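Local coordinates for protein ubiquitin-conjugating enzyme E2, putative (Plasmodium falciparum, PDB 2Q0V) that probably takes part in ubiquitin conjugation as an E2-family protein, apparently related to the UEV (UBE2V-type) variants, at residues Val38-Ser43 with Ser131-Met136. Sequence-based numbering, arbitrary orientation.
Sequences VSEGVS and SLRQEM
Arg133 reaches from helix 125-135 to the backbone of the turn at Glu40 and Gly41. Its NE gives a weak hydrogen bond to Glu40 O, 3.3 Å long and bent to 155° at the hydrogen. The carbonyl oxygen lies at the edge of the guanidinium, near its plane. Gly41 CA lies over one face of the group. Gly41 N sits 3.2 Å from Arg133 NE, but both are donors and no bond joins them.

Nearer the helix, Arg133 CD packs 3.5 Å from Gly41 O. Val42 CG1 also approaches this carbon. The chain bends at chi3 (95°), which turns the guanidinium off the line of the methylenes. The side chains of Glu40 and Arg133 cross at about a right angle, their flat ends 72° apart. Glu40 OE2 is 4.5 Å from Arg133 NH1, beyond a salt bridge.

The turn contains a cis peptide before Gly41 and is closed by Val42 N bonding to Ser39 O. Arg133 NH2 hydrogen-bonds to Phe62 O, and this second bond ties the guanidinium to strand 56-62. Gly41 pairs with Phe62 through the backbone. The arginine thus joins helix 125-135 to edge strand 42-46 and its antiparallel neighbour 56-62, within the ubiquitin-conjugating (UBC) fold.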
ATOM      1  N   VAL A  38      10.789  -6.803  -0.960  1.00 44.27           N
ATOM      2  CA  VAL A  38      10.770  -6.118  -2.249  1.00 42.26           C
ATOM      3  C   VAL A  38      11.619  -4.908  -1.967  1.00 42.39           C
ATOM      4  O   VAL A  38      12.789  -5.125  -1.608  1.00 43.99           O
ATOM      5  CB  VAL A  38       9.360  -5.844  -2.725  1.00 42.02           C
ATOM      6  CG1 VAL A  38       8.735  -7.143  -3.170  1.00 40.82           C
ATOM      7  CG2 VAL A  38       8.561  -5.244  -1.616  1.00 42.14           C
ATOM      8  N   SER A  39      11.104  -3.684  -2.057  1.00 40.68           N
ATOM      9  CA  SER A  39      11.903  -2.553  -1.636  1.00 41.10           C
ATOM     10  C   SER A  39      11.887  -2.482  -0.108  1.00 41.43           C
ATOM     11  O   SER A  39      11.152  -3.265   0.568  1.00 43.11           O
ATOM     12  CB  SER A  39      11.446  -1.224  -2.248  1.00 41.55           C
ATOM     13  OG  SER A  39      10.118  -0.867  -1.945  1.00 40.55           O
ATOM     14  N   GLU A  40      12.684  -1.577   0.431  1.00 39.69           N
ATOM     15  CA  GLU A  40      12.781  -1.381   1.882  1.00 39.85           C
ATOM     16  C   GLU A  40      11.655  -0.495   2.456  1.00 39.04           C
ATOM     17  O   GLU A  40      11.177   0.427   1.791  1.00 40.50           O
ATOM     18  CB  GLU A  40      14.176  -0.790   2.237  1.00 39.14           C
ATOM     19  CG  GLU A  40      14.283   0.706   2.066  1.00 38.31           C
ATOM     20  CD  GLU A  40      15.722   1.303   2.122  1.00 40.06           C
ATOM     21  OE1 GLU A  40      16.767   0.603   2.095  1.00 40.48           O
ATOM     22  OE2 GLU A  40      15.797   2.538   2.156  1.00 39.72           O
ATOM     23  N   GLY A  41      11.144  -0.760   3.641  1.00 38.79           N
ATOM     24  CA  GLY A  41      10.921  -2.031   4.234  1.00 38.46           C
ATOM     25  C   GLY A  41       9.408  -2.032   4.042  1.00 38.83           C
ATOM     26  O   GLY A  41       8.650  -1.355   4.769  1.00 37.58           O
ATOM     27  N   VAL A  42       8.990  -2.682   2.955  1.00 38.97           N
ATOM     28  CA  VAL A  42       7.597  -2.944   2.702  1.00 39.04           C
ATOM     29  C   VAL A  42       7.509  -4.403   2.331  1.00 38.74           C
ATOM     30  O   VAL A  42       8.457  -4.998   1.849  1.00 38.80           O
ATOM     31  CB  VAL A  42       6.938  -2.047   1.592  1.00 39.23           C
ATOM     32  CG1 VAL A  42       7.244  -0.560   1.774  1.00 38.19           C
ATOM     33  CG2 VAL A  42       7.285  -2.533   0.183  1.00 40.03           C
ATOM     34  N   SER A  43       6.364  -4.996   2.616  1.00 39.11           N
ATOM     35  CA  SER A  43       6.056  -6.287   2.059  1.00 38.74           C
ATOM     36  C   SER A  43       4.599  -6.265   1.598  1.00 37.88           C
ATOM     37  O   SER A  43       3.809  -5.396   1.999  1.00 37.75           O
ATOM     38  CB  SER A  43       6.340  -7.371   3.069  1.00 38.38           C
ATOM     39  OG  SER A  43       5.384  -7.294   4.089  1.00 43.91           O
ATOM     40  N   SER A 131       5.127   5.184  -1.164  1.00 29.99           N
ATOM     41  CA  SER A 131       4.565   6.518  -0.932  1.00 30.27           C
ATOM     42  C   SER A 131       4.129   6.777   0.482  1.00 30.07           C
ATOM     43  O   SER A 131       4.279   7.893   0.970  1.00 30.74           O
ATOM     44  CB  SER A 131       3.402   6.769  -1.873  1.00 29.29           C
ATOM     45  OG  SER A 131       3.938   7.057  -3.131  1.00 31.62           O
ATOM     46  N   LEU A 132       3.554   5.759   1.114  1.00 30.47           N
ATOM     47  CA  LEU A 132       3.130   5.849   2.505  1.00 30.91           C
ATOM     48  C   LEU A 132       4.316   5.927   3.460  1.00 31.00           C
ATOM     49  O   LEU A 132       4.305   6.715   4.406  1.00 30.19           O
ATOM     50  CB  LEU A 132       2.185   4.694   2.857  1.00 31.29           C
ATOM     51  CG  LEU A 132       0.770   4.803   2.235  1.00 31.95           C
ATOM     52  CD1 LEU A 132      -0.023   3.483   2.473  1.00 33.55           C
ATOM     53  CD2 LEU A 132       0.024   5.999   2.782  1.00 28.64           C
ATOM     54  N   ARG A 133       5.370   5.168   3.176  1.00 31.40           N
ATOM     55  CA  ARG A 133       6.553   5.278   3.992  1.00 32.71           C
ATOM     56  C   ARG A 133       7.241   6.644   3.843  1.00 33.35           C
ATOM     57  O   ARG A 133       7.832   7.129   4.787  1.00 33.42           O
ATOM     58  CB  ARG A 133       7.523   4.154   3.678  1.00 33.49           C
ATOM     59  CG  ARG A 133       8.096   3.576   4.899  1.00 35.29           C
ATOM     60  CD  ARG A 133       8.485   2.121   4.725  1.00 38.24           C
ATOM     61  NE  ARG A 133       9.886   2.073   4.373  1.00 42.09           N
ATOM     62  CZ  ARG A 133      10.901   2.370   5.180  1.00 39.13           C
ATOM     63  NH1 ARG A 133      12.124   2.312   4.698  1.00 41.53           N
ATOM     64  NH2 ARG A 133      10.714   2.700   6.440  1.00 35.81           N
ATOM     65  N   GLN A 134       7.135   7.273   2.672  1.00 33.78           N
ATOM     66  CA  GLN A 134       7.728   8.596   2.460  1.00 34.11           C
ATOM     67  C   GLN A 134       6.949   9.707   3.109  1.00 34.21           C
ATOM     68  O   GLN A 134       7.527  10.666   3.599  1.00 33.92           O
ATOM     69  CB  GLN A 134       7.942   8.859   0.979  1.00 33.82           C
ATOM     70  CG  GLN A 134       9.072   7.942   0.442  1.00 37.28           C
ATOM     71  CD  GLN A 134      10.463   8.543   0.641  1.00 37.99           C
ATOM     72  OE1 GLN A 134      10.645   9.769   0.598  1.00 41.67           O
ATOM     73  NE2 GLN A 134      11.436   7.696   0.826  1.00 38.28           N
ATOM     74  N   GLU A 135       5.629   9.555   3.129  1.00 34.67           N
ATOM     75  CA  GLU A 135       4.761  10.453   3.860  1.00 35.40           C
ATOM     76  C   GLU A 135       5.099  10.577   5.341  1.00 35.07           C
ATOM     77  O   GLU A 135       4.794  11.602   5.936  1.00 35.33           O
ATOM     78  CB  GLU A 135       3.307   9.999   3.736  1.00 35.81           C
ATOM     79  CG  GLU A 135       2.672  10.408   2.431  1.00 38.95           C
ATOM     80  CD  GLU A 135       2.772  11.890   2.158  1.00 42.93           C
ATOM     81  OE1 GLU A 135       2.082  12.679   2.863  1.00 45.55           O
ATOM     82  OE2 GLU A 135       3.533  12.262   1.225  1.00 42.67           O
ATOM     83  N   MET A 136       5.678   9.526   5.926  1.00 34.70           N
ATOM     84  CA  MET A 136       6.054   9.508   7.332  1.00 35.19           C
ATOM     85  C   MET A 136       7.182  10.487   7.604  1.00 37.01           C
ATOM     86  O   MET A 136       7.288  10.992   8.717  1.00 36.97           O
ATOM     87  CB  MET A 136       6.507   8.119   7.759  1.00 34.31           C
ATOM     88  CG  MET A 136       5.412   7.119   7.927  1.00 30.60           C
ATOM     89  SD  MET A 136       6.207   5.540   8.014  1.00 33.68           S
ATOM     90  CE  MET A 136       4.745   4.583   8.490  1.00 30.32           C
TER